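Local structure of 3-dehydroquinate dehydratase (Geobacillus kaustophilus, 2YR1) at residues I13-G16 with P20-C23; A129-M134 with V140-S145; A160-A165 with I201-M206. The protein probably catalyses the cis-dehydration of 3-dehydroquinate to 3-dehydroshikimate through a Schiff base, a step of the chorismate pathway to aromatic amino acids. All coordinates share one frame; numbering follows the deposited sequence.

How the contacts relate
All three contacts reach strands of one parallel barrel, two from the outer helix layer and one from the N-terminal hairpin. Contact 1 lies where that short hairpin meets the first barrel strand, and it keeps one exposed residue, Trp14; contacts 2 and 3 are wholly buried between outer helices and barrel strands. Their chemistry follows: a sulfur against a carbonyl oxygen in contact 1, a guanidinium laid on a leucine in contact 2, a thioether among aliphatic groups in contact 3. Contact 2 joins a helix to the strand that follows it, whereas contact 3 spans 35 intervening residues. Contact 3 touches both others, through Pro202 near Ile15 O and Ala165 against Val144.

Contact 1 (I13-G16 with P20-C23); sequences IWIG and PCIC
The flat group that meets Cys21 is the peptide between Trp14 and Ile15, approached obliquely at its oxygen: Cys21 SG stands 3.1 Å from Trp14 O, tilted about 29° out of the carbonyl plane. The indole of Trp14 leads away from 20-23, so neither its faces nor its edges meet that segment, and it leans on Ala7 instead. Seen from the sulfur, the oxygen lies almost on the extension of the CB-SG bond, at an angle near 170°. A thiol proton, which must stand roughly perpendicular to that bond, would therefore not point at the oxygen, and the approach is better read as a close polar contact of sulfur with carbonyl. With SG anti to its own carbonyl carbon (chi1 -67°), Cys21 directs the sulfur at the hairpin strand. Beside the carbonyl, Ile15 CG1 touches the same SG at 3.9 Å, an apolar contact. Ile15 also packs on Leu48 and Val226, while the backbone of Cys21 is hydrogen-bonded to Ala225 and Thr227, which fixes the strand that carries the sulfur. Strand 13-15 pairs antiparallel with strand 8-10, and this hairpin meets strand 21-26 at its beginning. The arrangement is that of type I dehydroquinases, in which an N-terminal hairpin closes the bottom of the eight-stranded TIM barrel, the end away from the mouth of the active site.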
ATOM      1  N   ILE A  13       8.991 -17.884  16.745  1.00 33.02           N
ATOM      2  CA  ILE A  13       8.294 -16.968  15.849  1.00 33.29           C
ATOM      3  C   ILE A  13       8.035 -17.657  14.503  1.00 33.09           C
ATOM      4  O   ILE A  13       8.891 -18.398  13.998  1.00 28.46           O
ATOM      5  CB  ILE A  13       9.140 -15.670  15.607  1.00 36.84           C
ATOM      6  CG1 ILE A  13       8.228 -14.452  15.479  1.00 39.49           C
ATOM      7  CG2 ILE A  13       9.978 -15.804  14.345  1.00 31.21           C
ATOM      8  CD1 ILE A  13       7.653 -13.991  16.786  1.00 44.28           C
ATOM      9  N   TRP A  14       6.857 -17.415  13.929  1.00 26.55           N
ATOM     10  CA  TRP A  14       6.522 -17.979  12.625  1.00 21.15           C
ATOM     11  C   TRP A  14       6.767 -16.926  11.538  1.00 18.23           C
ATOM     12  O   TRP A  14       6.395 -15.771  11.708  1.00 20.47           O
ATOM     13  CB  TRP A  14       5.048 -18.391  12.568  1.00 26.95           C
ATOM     14  CG  TRP A  14       4.740 -19.703  13.207  1.00 29.45           C
ATOM     15  CD1 TRP A  14       4.241 -19.913  14.463  1.00 28.84           C
ATOM     16  CD2 TRP A  14       4.937 -20.996  12.631  1.00 22.31           C
ATOM     17  NE1 TRP A  14       4.117 -21.257  14.701  1.00 27.41           N
ATOM     18  CE2 TRP A  14       4.538 -21.948  13.596  1.00 26.57           C
ATOM     19  CE3 TRP A  14       5.419 -21.446  11.395  1.00 18.89           C
ATOM     20  CZ2 TRP A  14       4.605 -23.329  13.363  1.00 21.24           C
ATOM     21  CZ3 TRP A  14       5.485 -22.816  11.162  1.00 22.05           C
ATOM     22  CH2 TRP A  14       5.078 -23.742  12.146  1.00 20.07           C
ATOM     23  N   ILE A  15       7.406 -17.324  10.438  1.00 20.45           N
ATOM     24  CA  ILE A  15       7.656 -16.417   9.303  1.00 19.92           C
ATOM     25  C   ILE A  15       6.916 -17.004   8.102  1.00 17.35           C
ATOM     26  O   ILE A  15       7.175 -18.151   7.692  1.00 19.22           O
ATOM     27  CB  ILE A  15       9.151 -16.328   8.899  1.00 19.45           C
ATOM     28  CG1 ILE A  15       9.995 -15.744  10.033  1.00 20.79           C
ATOM     29  CG2 ILE A  15       9.298 -15.451   7.650  1.00 17.18           C
ATOM     30  CD1 ILE A  15      11.476 -15.901   9.774  1.00 20.58           C
ATOM     31  N   GLY A  16       6.010 -16.223   7.533  1.00 18.63           N
ATOM     32  CA  GLY A  16       5.259 -16.699   6.384  1.00 16.28           C
ATOM     33  C   GLY A  16       3.827 -17.076   6.744  1.00 14.31           C
ATOM     34  O   GLY A  16       3.081 -17.547   5.901  1.00 16.38           O
ATOM     35  N   PRO A  20       2.740 -10.531   9.557  1.00 20.42           N
ATOM     36  CA  PRO A  20       4.011 -10.218   8.904  1.00 18.03           C
ATOM     37  C   PRO A  20       5.081 -10.056  10.012  1.00 20.86           C
ATOM     38  O   PRO A  20       4.763  -9.675  11.135  1.00 20.67           O
ATOM     39  CB  PRO A  20       3.712  -8.919   8.127  1.00 22.41           C
ATOM     40  CG  PRO A  20       2.391  -8.415   8.640  1.00 20.92           C
ATOM     41  CD  PRO A  20       1.649  -9.635   9.129  1.00 25.40           C
ATOM     42  N   CYS A  21       6.331 -10.405   9.732  1.00 18.89           N
ATOM     43  CA  CYS A  21       7.379 -10.242  10.748  1.00 23.89           C
ATOM     44  C   CYS A  21       8.161  -8.962  10.537  1.00 22.06           C
ATOM     45  O   CYS A  21       8.433  -8.572   9.401  1.00 17.66           O
ATOM     46  CB  CYS A  21       8.351 -11.417  10.726  1.00 24.58           C
ATOM     47  SG  CYS A  21       7.587 -12.923  11.254  1.00 27.54           S
ATOM     48  N   ILE A  22       8.501  -8.299  11.636  1.00 19.47           N
ATOM     49  CA  ILE A  22       9.268  -7.070  11.569  1.00 19.29           C
ATOM     50  C   ILE A  22      10.709  -7.354  11.979  1.00 19.16           C
ATOM     51  O   ILE A  22      10.964  -7.833  13.096  1.00 21.11           O
ATOM     52  CB  ILE A  22       8.718  -5.990  12.530  1.00 18.63           C
ATOM     53  CG1 ILE A  22       7.267  -5.657  12.186  1.00 24.18           C
ATOM     54  CG2 ILE A  22       9.577  -4.763  12.436  1.00 18.20           C
ATOM     55  CD1 ILE A  22       6.613  -4.644  13.115  1.00 24.77           C
ATOM     56  N   CYS A  23      11.643  -7.063  11.084  1.00 15.63           N
ATOM     57  CA  CYS A  23      13.064  -7.246  11.377  1.00 16.87           C
ATOM     58  C   CYS A  23      13.741  -5.876  11.595  1.00 22.86           C
ATOM     59  O   CYS A  23      13.549  -4.951  10.804  1.00 20.95           O
ATOM     60  CB  CYS A  23      13.765  -7.960  10.215  1.00 20.98           C
ATOM     61  SG  CYS A  23      15.546  -8.219  10.527  1.00 25.57           S
TER

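Contact 2 (A129-M134 with V140-S145); sequences ADVRRM and VWLVVS
Arg132 and Leu142 meet through two side chains that both leave the backbone with CG anti to N. In Arg132 the chain then folds sharply, nearly eclipsed at chi2 (-19°) and turned again at chi3 (122°), which carries the guanidinium from the flank of the helix onto the strand. There one of its faces rests on Leu142 CB, with NH2 only 3.2 Å from that carbon, while Leu142 CD2 lies 3.7 Å from Arg132 NE. The other methyl of the leucine serves a second neighbour: Leu142 CD1 meets Val131 CG1 at 4.0 Å, the two side chains crossing at about a right angle. The charge of the buried Arg132 is answered outside the two segments, by a salt bridge from NH2 to Asp171 OD2 and a hydrogen bond from NH2 to Gly169 O. Asp171 OD2 also accepts the backbone N-H of Leu142, so one carboxylate oxygen ties the arginine to the start of the strand. Helix 127-137 and strand 141-148 are successive elements of a beta-alpha-beta unit that begins with strand 117-121. Val131 reaches Tyr120 of that first strand and Arg103 of helix 99-112, whereas Leu142 is hydrogen-bonded through its backbone to the next strand, 172-177.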
ATOM      1  N   ALA A 129      26.567 -23.387  -2.176  1.00 39.53           N
ATOM      2  CA  ALA A 129      26.515 -24.746  -1.648  1.00 40.85           C
ATOM      3  C   ALA A 129      27.370 -24.780  -0.387  1.00 42.31           C
ATOM      4  O   ALA A 129      26.954 -25.293   0.655  1.00 45.60           O
ATOM      5  CB  ALA A 129      27.053 -25.732  -2.680  1.00 43.23           C
ATOM      6  N   ASP A 130      28.564 -24.207  -0.493  1.00 46.75           N
ATOM      7  CA  ASP A 130      29.503 -24.137   0.621  1.00 47.08           C
ATOM      8  C   ASP A 130      28.792 -23.604   1.861  1.00 43.26           C
ATOM      9  O   ASP A 130      28.740 -24.268   2.894  1.00 46.63           O
ATOM     10  CB  ASP A 130      30.666 -23.212   0.262  1.00 53.77           C
ATOM     11  CG  ASP A 130      31.918 -23.507   1.066  1.00 55.24           C
ATOM     12  OD1 ASP A 130      31.806 -23.731   2.291  1.00 52.63           O
ATOM     13  OD2 ASP A 130      33.014 -23.503   0.464  1.00 57.47           O
ATOM     14  N   VAL A 131      28.236 -22.403   1.763  1.00 43.59           N
ATOM     15  CA  VAL A 131      27.528 -21.832   2.906  1.00 38.44           C
ATOM     16  C   VAL A 131      26.266 -22.640   3.212  1.00 33.42           C
ATOM     17  O   VAL A 131      25.863 -22.776   4.371  1.00 34.13           O
ATOM     18  CB  VAL A 131      27.157 -20.363   2.651  1.00 45.07           C
ATOM     19  CG1 VAL A 131      26.092 -19.922   3.634  1.00 43.25           C
ATOM     20  CG2 VAL A 131      28.397 -19.491   2.804  1.00 46.10           C
ATOM     21  N   ARG A 132      25.660 -23.192   2.170  1.00 31.55           N
ATOM     22  CA  ARG A 132      24.458 -23.997   2.321  1.00 34.90           C
ATOM     23  C   ARG A 132      24.672 -25.122   3.346  1.00 37.61           C
ATOM     24  O   ARG A 132      23.931 -25.244   4.320  1.00 39.32           O
ATOM     25  CB  ARG A 132      24.066 -24.602   0.968  1.00 35.98           C
ATOM     26  CG  ARG A 132      22.627 -25.102   0.852  1.00 34.82           C
ATOM     27  CD  ARG A 132      21.989 -25.322   2.202  1.00 42.42           C
ATOM     28  NE  ARG A 132      20.786 -24.518   2.347  1.00 45.92           N
ATOM     29  CZ  ARG A 132      20.200 -24.238   3.507  1.00 43.54           C
ATOM     30  NH1 ARG A 132      20.711 -24.687   4.644  1.00 37.02           N
ATOM     31  NH2 ARG A 132      19.081 -23.526   3.521  1.00 39.48           N
ATOM     32  N   ARG A 133      25.683 -25.954   3.138  1.00 43.46           N
ATOM     33  CA  ARG A 133      25.896 -27.044   4.072  1.00 43.22           C
ATOM     34  C   ARG A 133      26.402 -26.551   5.407  1.00 39.61           C
ATOM     35  O   ARG A 133      26.071 -27.090   6.457  1.00 42.60           O
ATOM     36  CB  ARG A 133      26.809 -28.100   3.442  1.00 49.27           C
ATOM     37  CG  ARG A 133      26.059 -28.886   2.347  1.00 54.92           C
ATOM     38  CD  ARG A 133      24.549 -28.954   2.705  1.00 57.10           C
ATOM     39  NE  ARG A 133      23.690 -29.505   1.658  1.00 58.90           N
ATOM     40  CZ  ARG A 133      22.387 -29.241   1.556  1.00 58.58           C
ATOM     41  NH1 ARG A 133      21.803 -28.433   2.433  1.00 51.90           N
ATOM     42  NH2 ARG A 133      21.668 -29.785   0.583  1.00 50.96           N
ATOM     43  N   MET A 134      27.165 -25.476   5.358  1.00 41.61           N
ATOM     44  CA  MET A 134      27.706 -24.868   6.547  1.00 40.18           C
ATOM     45  C   MET A 134      26.544 -24.502   7.470  1.00 38.79           C
ATOM     46  O   MET A 134      26.604 -24.707   8.683  1.00 32.71           O
ATOM     47  CB  MET A 134      28.475 -23.624   6.118  1.00 46.84           C
ATOM     48  CG  MET A 134      29.233 -22.906   7.189  1.00 48.09           C
ATOM     49  SD  MET A 134      29.682 -21.294   6.508  1.00 44.17           S
ATOM     50  CE  MET A 134      30.934 -21.761   5.285  1.00 46.79           C
ATOM     51  N   VAL A 140      20.927 -23.720  11.024  1.00 28.34           N
ATOM     52  CA  VAL A 140      20.779 -22.292  10.763  1.00 30.78           C
ATOM     53  C   VAL A 140      20.028 -22.097   9.449  1.00 23.84           C
ATOM     54  O   VAL A 140      20.337 -22.733   8.452  1.00 22.05           O
ATOM     55  CB  VAL A 140      22.148 -21.589  10.639  1.00 28.70           C
ATOM     56  CG1 VAL A 140      21.940 -20.114  10.391  1.00 34.12           C
ATOM     57  CG2 VAL A 140      22.975 -21.803  11.908  1.00 36.52           C
ATOM     58  N   TRP A 141      19.040 -21.215   9.460  1.00 24.17           N
ATOM     59  CA  TRP A 141      18.260 -20.939   8.262  1.00 24.27           C
ATOM     60  C   TRP A 141      19.066 -20.125   7.273  1.00 24.42           C
ATOM     61  O   TRP A 141      19.889 -19.300   7.657  1.00 25.15           O
ATOM     62  CB  TRP A 141      16.986 -20.201   8.623  1.00 21.25           C
ATOM     63  CG  TRP A 141      16.108 -21.002   9.525  1.00 27.16           C
ATOM     64  CD1 TRP A 141      16.013 -20.904  10.881  1.00 29.56           C
ATOM     65  CD2 TRP A 141      15.175 -22.012   9.128  1.00 27.81           C
ATOM     66  NE1 TRP A 141      15.069 -21.781  11.352  1.00 31.01           N
ATOM     67  CE2 TRP A 141      14.538 -22.474  10.295  1.00 29.29           C
ATOM     68  CE3 TRP A 141      14.814 -22.569   7.893  1.00 31.04           C
ATOM     69  CZ2 TRP A 141      13.554 -23.469  10.269  1.00 30.35           C
ATOM     70  CZ3 TRP A 141      13.836 -23.560   7.865  1.00 33.35           C
ATOM     71  CH2 TRP A 141      13.216 -23.997   9.051  1.00 30.66           C
ATOM     72  N   LEU A 142      18.833 -20.369   5.991  1.00 23.10           N
ATOM     73  CA  LEU A 142      19.563 -19.662   4.965  1.00 18.72           C
ATOM     74  C   LEU A 142      18.686 -18.740   4.145  1.00 22.81           C
ATOM     75  O   LEU A 142      17.722 -19.174   3.509  1.00 15.54           O
ATOM     76  CB  LEU A 142      20.270 -20.642   4.027  1.00 21.05           C
ATOM     77  CG  LEU A 142      21.082 -19.960   2.918  1.00 16.85           C
ATOM     78  CD1 LEU A 142      22.206 -19.182   3.565  1.00 16.38           C
ATOM     79  CD2 LEU A 142      21.632 -20.986   1.939  1.00 23.66           C
ATOM     80  N   VAL A 143      19.039 -17.459   4.181  1.00 16.95           N
ATOM     81  CA  VAL A 143      18.355 -16.438   3.412  1.00 16.67           C
ATOM     82  C   VAL A 143      19.276 -16.148   2.222  1.00 17.69           C
ATOM     83  O   VAL A 143      20.445 -15.812   2.415  1.00 22.00           O
ATOM     84  CB  VAL A 143      18.180 -15.124   4.248  1.00 18.49           C
ATOM     85  CG1 VAL A 143      17.564 -14.026   3.385  1.00 17.23           C
ATOM     86  CG2 VAL A 143      17.315 -15.386   5.462  1.00 17.34           C
ATOM     87  N   VAL A 144      18.791 -16.308   0.999  1.00 14.87           N
ATOM     88  CA  VAL A 144      19.614 -15.985  -0.146  1.00 14.76           C
ATOM     89  C   VAL A 144      19.045 -14.728  -0.754  1.00 19.18           C
ATOM     90  O   VAL A 144      17.877 -14.689  -1.172  1.00 22.45           O
ATOM     91  CB  VAL A 144      19.649 -17.089  -1.177  1.00 20.74           C
ATOM     92  CG1 VAL A 144      20.529 -16.647  -2.373  1.00 14.91           C
ATOM     93  CG2 VAL A 144      20.233 -18.357  -0.525  1.00 19.42           C
ATOM     94  N   SER A 145      19.885 -13.702  -0.832  1.00 19.34           N
ATOM     95  CA  SER A 145      19.436 -12.417  -1.313  1.00 23.22           C
ATOM     96  C   SER A 145      20.144 -11.799  -2.497  1.00 26.31           C
ATOM     97  O   SER A 145      21.195 -12.263  -2.952  1.00 27.65           O
ATOM     98  CB  SER A 145      19.459 -11.430  -0.146  1.00 21.33           C
ATOM     99  OG  SER A 145      20.762 -11.305   0.401  1.00 26.28           O
TER

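Contact 3 (A160-A165 with I201-M206); sequences ADMRQA and IPLITM
In the TIM barrel, where an outer layer of helices surrounds the strands, helix 155-167 sends Met162 to strand 203-207, next to strand 172-177 in the sheet. Met162 SD does the touching. It stands 3.8 Å from Leu203 CG and 4.0 Å from Thr205 CG2, two residues on the same strand, and the methionine chain runs across both side chains at about a right angle. An extended chi2 of 179° carries SD out from the helix to the strand, and the turn about the CG-SD bond (chi3 -79°) affects only where CE goes. Thr205 presents its methyl because OG1 sits between the backbone N and the carbonyl carbon (chi1 67°); the hydroxyl is hydrogen-bonded to Thr192 OG1. The polar end of the threonine is thus satisfied by the neighbouring helix, and the thioether meets only carbon across the contact. Thr205 N is in turn hydrogen-bonded to Ser224 OG. Helix 182-198 flanks the contact, its Ala195 touching both Met162 and Leu203. Strand 172-177 borders the contact as well, its Val175 packing on both Met162 and Thr205, and on its other edge strand 203-207 approaches strand 226-228.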
ATOM      1  N   ALA A 160      13.271 -14.399 -11.771  1.00 15.72           N
ATOM      2  CA  ALA A 160      14.364 -15.343 -11.988  1.00 18.79           C
ATOM      3  C   ALA A 160      15.301 -15.405 -10.776  1.00 20.97           C
ATOM      4  O   ALA A 160      15.710 -16.494 -10.358  1.00 18.00           O
ATOM      5  CB  ALA A 160      15.148 -14.960 -13.247  1.00 22.78           C
ATOM      6  N   ASP A 161      15.633 -14.246 -10.197  1.00 20.81           N
ATOM      7  CA  ASP A 161      16.490 -14.212  -9.008  1.00 18.22           C
ATOM      8  C   ASP A 161      15.931 -15.052  -7.876  1.00 16.38           C
ATOM      9  O   ASP A 161      16.648 -15.823  -7.250  1.00 21.13           O
ATOM     10  CB  ASP A 161      16.670 -12.778  -8.470  1.00 21.38           C
ATOM     11  CG  ASP A 161      17.568 -11.928  -9.343  1.00 23.18           C
ATOM     12  OD1 ASP A 161      18.544 -12.461  -9.925  1.00 25.03           O
ATOM     13  OD2 ASP A 161      17.308 -10.709  -9.429  1.00 26.60           O
ATOM     14  N   MET A 162      14.639 -14.896  -7.605  1.00 20.92           N
ATOM     15  CA  MET A 162      14.015 -15.631  -6.525  1.00 16.63           C
ATOM     16  C   MET A 162      13.899 -17.121  -6.851  1.00 17.74           C
ATOM     17  O   MET A 162      14.024 -17.965  -5.973  1.00 16.36           O
ATOM     18  CB  MET A 162      12.637 -15.032  -6.200  1.00 17.47           C
ATOM     19  CG  MET A 162      12.731 -13.717  -5.429  1.00 20.83           C
ATOM     20  SD  MET A 162      11.165 -12.931  -5.034  1.00 22.50           S
ATOM     21  CE  MET A 162      10.737 -12.136  -6.619  1.00 12.14           C
ATOM     22  N   ARG A 163      13.651 -17.449  -8.110  1.00 21.17           N
ATOM     23  CA  ARG A 163      13.550 -18.855  -8.469  1.00 23.98           C
ATOM     24  C   ARG A 163      14.900 -19.524  -8.243  1.00 24.21           C
ATOM     25  O   ARG A 163      14.966 -20.628  -7.721  1.00 24.06           O
ATOM     26  CB  ARG A 163      13.121 -19.016  -9.932  1.00 22.31           C
ATOM     27  CG  ARG A 163      11.678 -18.618 -10.197  1.00 27.13           C
ATOM     28  CD  ARG A 163      11.053 -19.529 -11.238  1.00 39.67           C
ATOM     29  NE  ARG A 163      11.582 -19.275 -12.570  1.00 45.22           N
ATOM     30  CZ  ARG A 163      11.796 -20.221 -13.484  1.00 43.50           C
ATOM     31  NH1 ARG A 163      11.527 -21.489 -13.203  1.00 47.15           N
ATOM     32  NH2 ARG A 163      12.277 -19.898 -14.677  1.00 36.36           N
ATOM     33  N   GLN A 164      15.974 -18.830  -8.618  1.00 19.65           N
ATOM     34  CA  GLN A 164      17.330 -19.354  -8.481  1.00 21.88           C
ATOM     35  C   GLN A 164      17.729 -19.500  -7.009  1.00 22.72           C
ATOM     36  O   GLN A 164      18.383 -20.474  -6.623  1.00 23.58           O
ATOM     37  CB  GLN A 164      18.312 -18.429  -9.208  1.00 25.04           C
ATOM     38  CG  GLN A 164      19.608 -19.096  -9.635  1.00 39.32           C
ATOM     39  CD  GLN A 164      19.439 -19.912 -10.900  1.00 38.35           C
ATOM     40  OE1 GLN A 164      18.727 -20.918 -10.918  1.00 46.16           O
ATOM     41  NE2 GLN A 164      20.083 -19.472 -11.973  1.00 40.08           N
ATOM     42  N   ALA A 165      17.344 -18.525  -6.191  1.00 17.29           N
ATOM     43  CA  ALA A 165      17.660 -18.574  -4.775  1.00 18.14           C
ATOM     44  C   ALA A 165      17.102 -19.886  -4.214  1.00 21.95           C
ATOM     45  O   ALA A 165      17.787 -20.601  -3.484  1.00 20.54           O
ATOM     46  CB  ALA A 165      17.047 -17.381  -4.059  1.00 15.31           C
ATOM     47  N   ILE A 201       9.009 -21.630  -0.711  1.00 19.51           N
ATOM     48  CA  ILE A 201       9.593 -21.013   0.488  1.00 19.98           C
ATOM     49  C   ILE A 201       9.173 -19.538   0.656  1.00 16.18           C
ATOM     50  O   ILE A 201       8.676 -18.923  -0.286  1.00 18.08           O
ATOM     51  CB  ILE A 201      11.134 -21.065   0.427  1.00 18.37           C
ATOM     52  CG1 ILE A 201      11.622 -20.233  -0.762  1.00 17.29           C
ATOM     53  CG2 ILE A 201      11.616 -22.515   0.291  1.00 22.12           C
ATOM     54  CD1 ILE A 201      13.160 -20.077  -0.853  1.00 18.82           C
ATOM     55  N   PRO A 202       9.346 -18.977   1.865  1.00 14.35           N
ATOM     56  CA  PRO A 202       8.990 -17.574   2.142  1.00 16.54           C
ATOM     57  C   PRO A 202       9.828 -16.617   1.295  1.00 18.90           C
ATOM     58  O   PRO A 202      10.939 -16.948   0.883  1.00 19.01           O
ATOM     59  CB  PRO A 202       9.293 -17.422   3.640  1.00 17.01           C
ATOM     60  CG  PRO A 202       8.988 -18.824   4.171  1.00 21.30           C
ATOM     61  CD  PRO A 202       9.653 -19.698   3.124  1.00 14.15           C
ATOM     62  N   LEU A 203       9.291 -15.425   1.067  1.00 16.06           N
ATOM     63  CA  LEU A 203       9.930 -14.390   0.267  1.00 13.14           C
ATOM     64  C   LEU A 203      10.055 -13.094   1.076  1.00 14.03           C
ATOM     65  O   LEU A 203       9.195 -12.782   1.905  1.00 13.88           O
ATOM     66  CB  LEU A 203       9.049 -14.097  -0.949  1.00 23.67           C
ATOM     67  CG  LEU A 203       9.243 -14.712  -2.330  1.00 25.06           C
ATOM     68  CD1 LEU A 203       9.914 -16.060  -2.251  1.00 23.42           C
ATOM     69  CD2 LEU A 203       7.889 -14.775  -3.010  1.00 26.13           C
ATOM     70  N   ILE A 204      11.128 -12.350   0.837  1.00 15.26           N
ATOM     71  CA  ILE A 204      11.320 -11.048   1.490  1.00 14.78           C
ATOM     72  C   ILE A 204      11.644 -10.102   0.373  1.00 16.03           C
ATOM     73  O   ILE A 204      12.670 -10.256  -0.292  1.00 19.48           O
ATOM     74  CB  ILE A 204      12.504 -11.007   2.459  1.00 14.53           C
ATOM     75  CG1 ILE A 204      12.331 -12.049   3.560  1.00 14.40           C
ATOM     76  CG2 ILE A 204      12.631  -9.598   3.088  1.00 14.29           C
ATOM     77  CD1 ILE A 204      13.573 -12.164   4.448  1.00 21.21           C
ATOM     78  N   THR A 205      10.777  -9.120   0.149  1.00 15.92           N
ATOM     79  CA  THR A 205      11.031  -8.162  -0.910  1.00  8.42           C
ATOM     80  C   THR A 205      10.773  -6.753  -0.409  1.00 16.52           C
ATOM     81  O   THR A 205      10.023  -6.542   0.559  1.00 17.47           O
ATOM     82  CB  THR A 205      10.118  -8.380  -2.152  1.00 13.94           C
ATOM     83  OG1 THR A 205       8.766  -8.085  -1.805  1.00 14.08           O
ATOM     84  CG2 THR A 205      10.222  -9.813  -2.697  1.00 16.36           C
ATOM     85  N   MET A 206      11.404  -5.790  -1.070  1.00 12.45           N
ATOM     86  CA  MET A 206      11.224  -4.382  -0.740  1.00 18.64           C
ATOM     87  C   MET A 206      11.765  -3.460  -1.827  1.00 19.40           C
ATOM     88  O   MET A 206      12.682  -3.817  -2.578  1.00 19.66           O
ATOM     89  CB  MET A 206      11.909  -4.018   0.597  1.00 15.69           C
ATOM     90  CG  MET A 206      13.406  -4.310   0.657  1.00 23.90           C
ATOM     91  SD  MET A 206      13.744  -6.015   1.181  1.00 29.42           S
ATOM     92  CE  MET A 206      13.706  -5.867   2.969  1.00 23.87           C
TER